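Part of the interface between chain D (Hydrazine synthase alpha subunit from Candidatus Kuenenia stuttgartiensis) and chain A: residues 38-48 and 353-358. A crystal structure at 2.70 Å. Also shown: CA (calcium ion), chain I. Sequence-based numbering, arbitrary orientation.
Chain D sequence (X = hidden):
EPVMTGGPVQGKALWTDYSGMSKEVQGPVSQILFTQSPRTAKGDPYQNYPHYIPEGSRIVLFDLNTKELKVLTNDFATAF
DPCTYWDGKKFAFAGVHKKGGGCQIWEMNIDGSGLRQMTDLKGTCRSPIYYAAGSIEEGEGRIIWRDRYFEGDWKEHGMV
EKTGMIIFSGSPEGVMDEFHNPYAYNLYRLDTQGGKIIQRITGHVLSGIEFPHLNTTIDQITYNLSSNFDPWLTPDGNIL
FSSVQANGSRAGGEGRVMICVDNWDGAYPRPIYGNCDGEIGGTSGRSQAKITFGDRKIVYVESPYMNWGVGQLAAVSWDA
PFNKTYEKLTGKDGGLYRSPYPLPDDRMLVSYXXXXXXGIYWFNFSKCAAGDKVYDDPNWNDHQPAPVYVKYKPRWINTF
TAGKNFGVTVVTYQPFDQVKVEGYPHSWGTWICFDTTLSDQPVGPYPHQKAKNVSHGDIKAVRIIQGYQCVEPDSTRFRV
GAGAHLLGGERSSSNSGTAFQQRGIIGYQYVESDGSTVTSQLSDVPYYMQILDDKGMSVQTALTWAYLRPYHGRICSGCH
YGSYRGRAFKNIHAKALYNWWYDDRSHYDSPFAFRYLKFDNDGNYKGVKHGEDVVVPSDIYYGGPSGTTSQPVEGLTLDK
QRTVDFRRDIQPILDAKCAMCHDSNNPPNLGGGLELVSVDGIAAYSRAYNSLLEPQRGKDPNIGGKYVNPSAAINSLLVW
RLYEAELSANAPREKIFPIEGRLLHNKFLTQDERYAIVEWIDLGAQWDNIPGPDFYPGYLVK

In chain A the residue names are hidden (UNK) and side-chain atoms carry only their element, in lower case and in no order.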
ATOM      1  N   PRO D  38       9.618 -15.252  33.209  1.00 62.43           N
ATOM      2  CA  PRO D  38       9.659 -16.673  32.847  1.00 73.22           C
ATOM      3  C   PRO D  38       9.539 -16.830  31.337  1.00 77.95           C
ATOM      4  O   PRO D  38       8.866 -16.003  30.719  1.00 70.01           O
ATOM      5  CB  PRO D  38       8.435 -17.259  33.562  1.00 55.45           C
ATOM      6  CG  PRO D  38       8.086 -16.262  34.624  1.00 60.00           C
ATOM      7  CD  PRO D  38       8.465 -14.929  34.065  1.00 62.82           C
ATOM      8  N   ARG D  39      10.144 -17.852  30.739  1.00 69.01           N
ATOM      9  CA  ARG D  39       9.997 -17.974  29.299  1.00 68.16           C
ATOM     10  C   ARG D  39       8.770 -18.829  29.056  1.00 62.78           C
ATOM     11  O   ARG D  39       8.810 -20.056  29.139  1.00 67.20           O
ATOM     12  CB  ARG D  39      11.239 -18.608  28.668  1.00 65.33           C
ATOM     13  CG  ARG D  39      12.560 -18.068  29.193  1.00 61.11           C
ATOM     14  CD  ARG D  39      13.717 -18.983  28.815  1.00 72.78           C
ATOM     15  NE  ARG D  39      13.723 -19.303  27.391  1.00 96.50           N
ATOM     16  CZ  ARG D  39      14.608 -20.107  26.810  1.00 96.03           C
ATOM     17  NH1 ARG D  39      15.561 -20.680  27.532  1.00 95.99           N
ATOM     18  NH2 ARG D  39      14.537 -20.340  25.506  1.00 93.46           N
ATOM     19  N   THR D  40       7.677 -18.145  28.743  1.00 55.21           N
ATOM     20  CA  THR D  40       6.374 -18.757  28.531  1.00 71.77           C
ATOM     21  C   THR D  40       5.505 -17.719  27.825  1.00 79.80           C
ATOM     22  O   THR D  40       5.824 -16.529  27.854  1.00 79.21           O
ATOM     23  CB  THR D  40       5.719 -19.212  29.862  1.00 75.31           C
ATOM     24  OG1 THR D  40       6.680 -19.904  30.670  1.00 78.12           O
ATOM     25  CG2 THR D  40       4.541 -20.142  29.606  1.00 81.53           C
ATOM     26  N   ALA D  41       4.414 -18.148  27.202  1.00 85.84           N
ATOM     27  CA  ALA D  41       3.461 -17.207  26.629  1.00 72.18           C
ATOM     28  C   ALA D  41       2.805 -16.362  27.721  1.00 70.74           C
ATOM     29  O   ALA D  41       2.528 -15.180  27.518  1.00 78.68           O
ATOM     30  CB  ALA D  41       2.406 -17.943  25.821  1.00 71.69           C
ATOM     31  N   LYS D  42       2.550 -16.974  28.876  1.00 63.54           N
ATOM     32  CA  LYS D  42       1.944 -16.261  29.999  1.00 71.73           C
ATOM     33  C   LYS D  42       2.981 -15.592  30.899  1.00 74.15           C
ATOM     34  O   LYS D  42       2.643 -14.729  31.710  1.00 66.33           O
ATOM     35  CB  LYS D  42       1.083 -17.216  30.828  1.00 76.30           C
ATOM     36  CG  LYS D  42      -0.136 -17.747  30.093  1.00 97.44           C
ATOM     37  CD  LYS D  42      -0.958 -18.670  30.978  1.00 92.73           C
ATOM     38  CE  LYS D  42      -2.163 -19.213  30.230  1.00 77.67           C
ATOM     39  NZ  LYS D  42      -3.087 -18.124  29.811  1.00 86.41           N
ATOM     40  N   GLY D  43       4.242 -15.989  30.756  1.00 76.18           N
ATOM     41  CA  GLY D  43       5.317 -15.402  31.536  1.00 69.61           C
ATOM     42  C   GLY D  43       5.919 -14.185  30.865  1.00 73.94           C
ATOM     43  O   GLY D  43       6.441 -13.287  31.526  1.00 79.75           O
ATOM     44  N   ASP D  44       5.842 -14.160  29.538  1.00 86.77           N
ATOM     45  CA  ASP D  44       6.355 -13.045  28.751  1.00 69.71           C
ATOM     46  C   ASP D  44       5.414 -12.755  27.583  1.00 66.19           C
ATOM     47  O   ASP D  44       5.762 -12.994  26.429  1.00 64.86           O
ATOM     48  CB  ASP D  44       7.765 -13.358  28.238  1.00 61.12           C
ATOM     49  CG  ASP D  44       8.491 -12.128  27.721  1.00 68.32           C
ATOM     50  OD1 ASP D  44       7.852 -11.066  27.577  1.00 67.07           O
ATOM     51  OD2 ASP D  44       9.706 -12.231  27.452  1.00 66.70           O
ATOM     52  N   PRO D  45       4.211 -12.236  27.883  1.00 59.43           N
ATOM     53  CA  PRO D  45       3.188 -12.026  26.854  1.00 63.69           C
ATOM     54  C   PRO D  45       3.409 -10.756  26.039  1.00 58.35           C
ATOM     55  O   PRO D  45       2.571  -9.855  26.078  1.00 72.33           O
ATOM     56  CB  PRO D  45       1.901 -11.924  27.670  1.00 67.32           C
ATOM     57  CG  PRO D  45       2.342 -11.308  28.953  1.00 57.96           C
ATOM     58  CD  PRO D  45       3.738 -11.820  29.217  1.00 56.90           C
ATOM     59  N   TYR D  46       4.513 -10.689  25.301  1.00 52.19           N
ATOM     60  CA  TYR D  46       4.818  -9.501  24.510  1.00 65.05           C
ATOM     61  C   TYR D  46       3.924  -9.386  23.278  1.00 68.43           C
ATOM     62  O   TYR D  46       3.897  -8.348  22.618  1.00 78.98           O
ATOM     63  CB  TYR D  46       6.292  -9.491  24.090  1.00 60.18           C
ATOM     64  CG  TYR D  46       6.774 -10.752  23.402  1.00 69.00           C
ATOM     65  CD1 TYR D  46       6.445 -11.018  22.079  1.00 74.17           C
ATOM     66  CD2 TYR D  46       7.580 -11.663  24.072  1.00 66.04           C
ATOM     67  CE1 TYR D  46       6.890 -12.165  21.448  1.00 66.59           C
ATOM     68  CE2 TYR D  46       8.033 -12.810  23.448  1.00 68.83           C
ATOM     69  CZ  TYR D  46       7.684 -13.056  22.137  1.00 63.59           C
ATOM     70  OH  TYR D  46       8.131 -14.198  21.512  1.00 72.02           O
ATOM     71  N   GLN D  47       3.193 -10.451  22.969  1.00 74.28           N
ATOM     72  CA  GLN D  47       2.308 -10.448  21.811  1.00 68.89           C
ATOM     73  C   GLN D  47       1.040  -9.643  22.090  1.00 72.57           C
ATOM     74  O   GLN D  47       0.331  -9.244  21.167  1.00 79.25           O
ATOM     75  CB  GLN D  47       1.950 -11.877  21.403  1.00 66.00           C
ATOM     76  CG  GLN D  47       0.985 -12.576  22.342  1.00 71.16           C
ATOM     77  CD  GLN D  47       1.646 -13.118  23.594  1.00 75.00           C
ATOM     78  OE1 GLN D  47       2.871 -13.220  23.672  1.00 67.56           O
ATOM     79  NE2 GLN D  47       0.833 -13.478  24.582  1.00 60.29           N
ATOM     80  N   ASN D  48       0.754  -9.423  23.370  1.00 61.73           N
ATOM     81  CA  ASN D  48      -0.408  -8.641  23.789  1.00 71.83           C
ATOM     82  C   ASN D  48      -0.087  -7.174  24.094  1.00 76.17           C
ATOM     83  O   ASN D  48      -0.943  -6.441  24.589  1.00 70.22           O
ATOM     84  CB  ASN D  48      -1.072  -9.296  25.001  1.00 83.52           C
ATOM     85  CG  ASN D  48      -1.925 -10.493  24.618  1.00 87.46           C
ATOM     86  OD1 ASN D  48      -1.786 -11.578  25.182  1.00 85.30           O
ATOM     87  ND2 ASN D  48      -2.812 -10.299  23.647  1.00 70.87           N
TER
ATOM     88  N   UNK A 353       8.330 -22.748  18.157  1.00 72.55           N
ATOM     89  CA  UNK A 353       9.099 -22.156  19.242  1.00 72.07           C
ATOM     90  C   UNK A 353       8.200 -21.229  20.049  1.00 71.52           C
ATOM     91  O   UNK A 353       7.749 -20.201  19.538  1.00 68.57           O
ATOM     92  c   UNK A 353      10.301 -21.399  18.704  1.00 57.92           C
ATOM     93  N   UNK A 354       7.940 -21.590  21.304  1.00 72.84           N
ATOM     94  CA  UNK A 354       7.066 -20.791  22.155  1.00 70.45           C
ATOM     95  C   UNK A 354       7.805 -19.526  22.555  1.00 78.75           C
ATOM     96  O   UNK A 354       7.440 -18.427  22.132  1.00 65.99           O
ATOM     97  c   UNK A 354       4.995 -21.717  25.318  1.00 83.80           C
ATOM     98  c   UNK A 354       6.624 -21.572  23.390  1.00 69.10           C
ATOM     99  o   UNK A 354       5.779 -22.403  26.005  1.00 85.01           O
ATOM    100  o   UNK A 354       3.759 -21.707  25.500  1.00 92.11           O
ATOM    101  c   UNK A 354       5.568 -20.853  24.214  1.00 74.64           C
ATOM    102  N   UNK A 355       8.847 -19.672  23.364  1.00 80.50           N
ATOM    103  CA  UNK A 355       9.832 -18.614  23.435  1.00 75.91           C
ATOM    104  C   UNK A 355      11.136 -19.134  22.854  1.00 74.58           C
ATOM    105  O   UNK A 355      11.891 -19.854  23.505  1.00 86.61           O
ATOM    106  c   UNK A 355       8.605 -16.076  24.707  1.00 60.86           C
ATOM    107  c   UNK A 355      10.026 -18.130  24.876  1.00 75.78           C
ATOM    108  n   UNK A 355       7.293 -15.499  24.989  1.00 61.20           N
ATOM    109  c   UNK A 355       6.224 -15.669  24.218  1.00 63.43           C
ATOM    110  n   UNK A 355       5.069 -15.107  24.548  1.00 59.59           N
ATOM    111  c   UNK A 355       8.821 -17.394  25.435  1.00 55.94           C
ATOM    112  n   UNK A 355       6.310 -16.400  23.115  1.00 67.91           N
ATOM    113  N   UNK A 356      11.398 -18.728  21.621  1.00 79.05           N
ATOM    114  CA  UNK A 356      12.718 -18.810  21.047  1.00 58.99           C
ATOM    115  C   UNK A 356      13.352 -20.135  20.662  1.00 79.36           C
ATOM    116  O   UNK A 356      14.392 -20.120  20.034  1.00 89.93           O
ATOM    117  N   UNK A 357      12.804 -21.287  21.018  1.00 90.90           N
ATOM    118  CA  UNK A 357      13.508 -22.486  20.559  1.00 90.07           C
ATOM    119  C   UNK A 357      12.565 -23.572  20.062  1.00 77.82           C
ATOM    120  O   UNK A 357      11.633 -23.997  20.746  1.00 85.28           O
ATOM    121  o   UNK A 357      12.719 -23.658  23.150  1.00 94.54           O
ATOM    122  o   UNK A 357      14.343 -25.096  22.794  1.00 73.81           O
ATOM    123  c   UNK A 357      14.456 -23.027  21.645  1.00 89.37           C
ATOM    124  c   UNK A 357      13.790 -23.990  22.600  1.00 92.58           C
ATOM    125  N   UNK A 358      12.843 -24.006  18.840  1.00 79.19           N
ATOM    126  CA  UNK A 358      11.918 -24.803  18.051  1.00 72.60           C
ATOM    127  C   UNK A 358      11.947 -26.275  18.419  1.00 65.23           C
ATOM    128  O   UNK A 358      12.978 -26.807  18.834  1.00 63.47           O
ATOM    129  c   UNK A 358      12.237 -24.631  16.563  1.00 68.54           C
ATOM    130  c   UNK A 358      11.465 -20.671  15.117  1.00 71.73           C
ATOM    131  c   UNK A 358      12.963 -22.290  16.044  1.00 65.05           C
ATOM    132  c   UNK A 358      11.964 -23.248  16.041  1.00 66.19           C
ATOM    133  c   UNK A 358      10.702 -22.892  15.589  1.00 56.50           C
ATOM    134  c   UNK A 358      12.721 -21.009  15.581  1.00 62.47           C
ATOM    135  c   UNK A 358      10.455 -21.613  15.118  1.00 62.74           C
TER
HETATM  136 CA    CA I 903      14.329 -27.721  20.411  1.00 68.87          CA

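Position 353 carries a single side-chain carbon, which is CB and nothing more. A single side-chain carbon means alanine: A353(A). It is out of reach of the chain D stretch, a lead-in to the contact.

Position 354 has three side-chain carbons in a row, the third carrying two oxygens: a carboxylate on a two-carbon spacer. The chain is extended, with chi1 and chi2 both t, and its CB points toward chain D, bringing the carboxylate near T40(D) and A41(D). This is E354(A). E354(A) OE2 stops 4.0 Å from A41(D) N and 4.0 Å from A41(D) CB, so the acid borders the turn without bonding to it.

Position 355 has three carbons, a nitrogen, then a carbon bearing two more nitrogens. That flat, branched end is a guanidinium, and it reaches into the chain D turn among T40(D), A41(D), D44(D), Y46(D) and Q47(D). The residue is R355(A). R355(A) NH2 donates to D44(D) O at 2.9 Å, and R355(A) NE adds a weak hydrogen bond to the same D44(D) O at 3.3 Å. One face of the group lies against T40(D) C and A41(D) N; the opposite face meets Y46(D), with Y46(D) CE2 3.2 Å from R355(A) NE. Q47(D) OE1 sits 3.0 Å from R355(A) NH2. Within its own chain, R355(A) NH1 makes a weak hydrogen bond to E354(A) O at 2.5 Å.

Position 356 has no side-chain atoms, hence G356(A). Its phi of 71° by itself favours glycine.

Position 357 has two carbons, the second carrying two oxygens: the short acid, D357(A). D357(A) OD1 is 4.5 Å from R39(D) NH2, well out of the guanidinium plane, so the two attract by charge alone.

Position 358 has one carbon followed by a ring of six carbons with no oxygen on it, so F358(A). The ring stays out of reach of this stretch, while F358(A) O binds the calcium ion CA at 2.3 Å.

The rule here is one arginine in a slot built by the turn. Chain D folds its turn with D44(D) N bonded to T40(D) O at 2.9 Å, and D44(D) O, which also accepts from Y46(D) N at 2.9 Å, receives the guanidinium at its edge. Backbone thus supplies the acceptor, while backbone on one face and an aromatic ring on the other hold the flat group. In return, R39(D) NH2 gives a weak hydrogen bond to R355(A) O at 3.4 Å, so the two arginines reach across in opposite directions.

Chain A (353-358) AERGDF
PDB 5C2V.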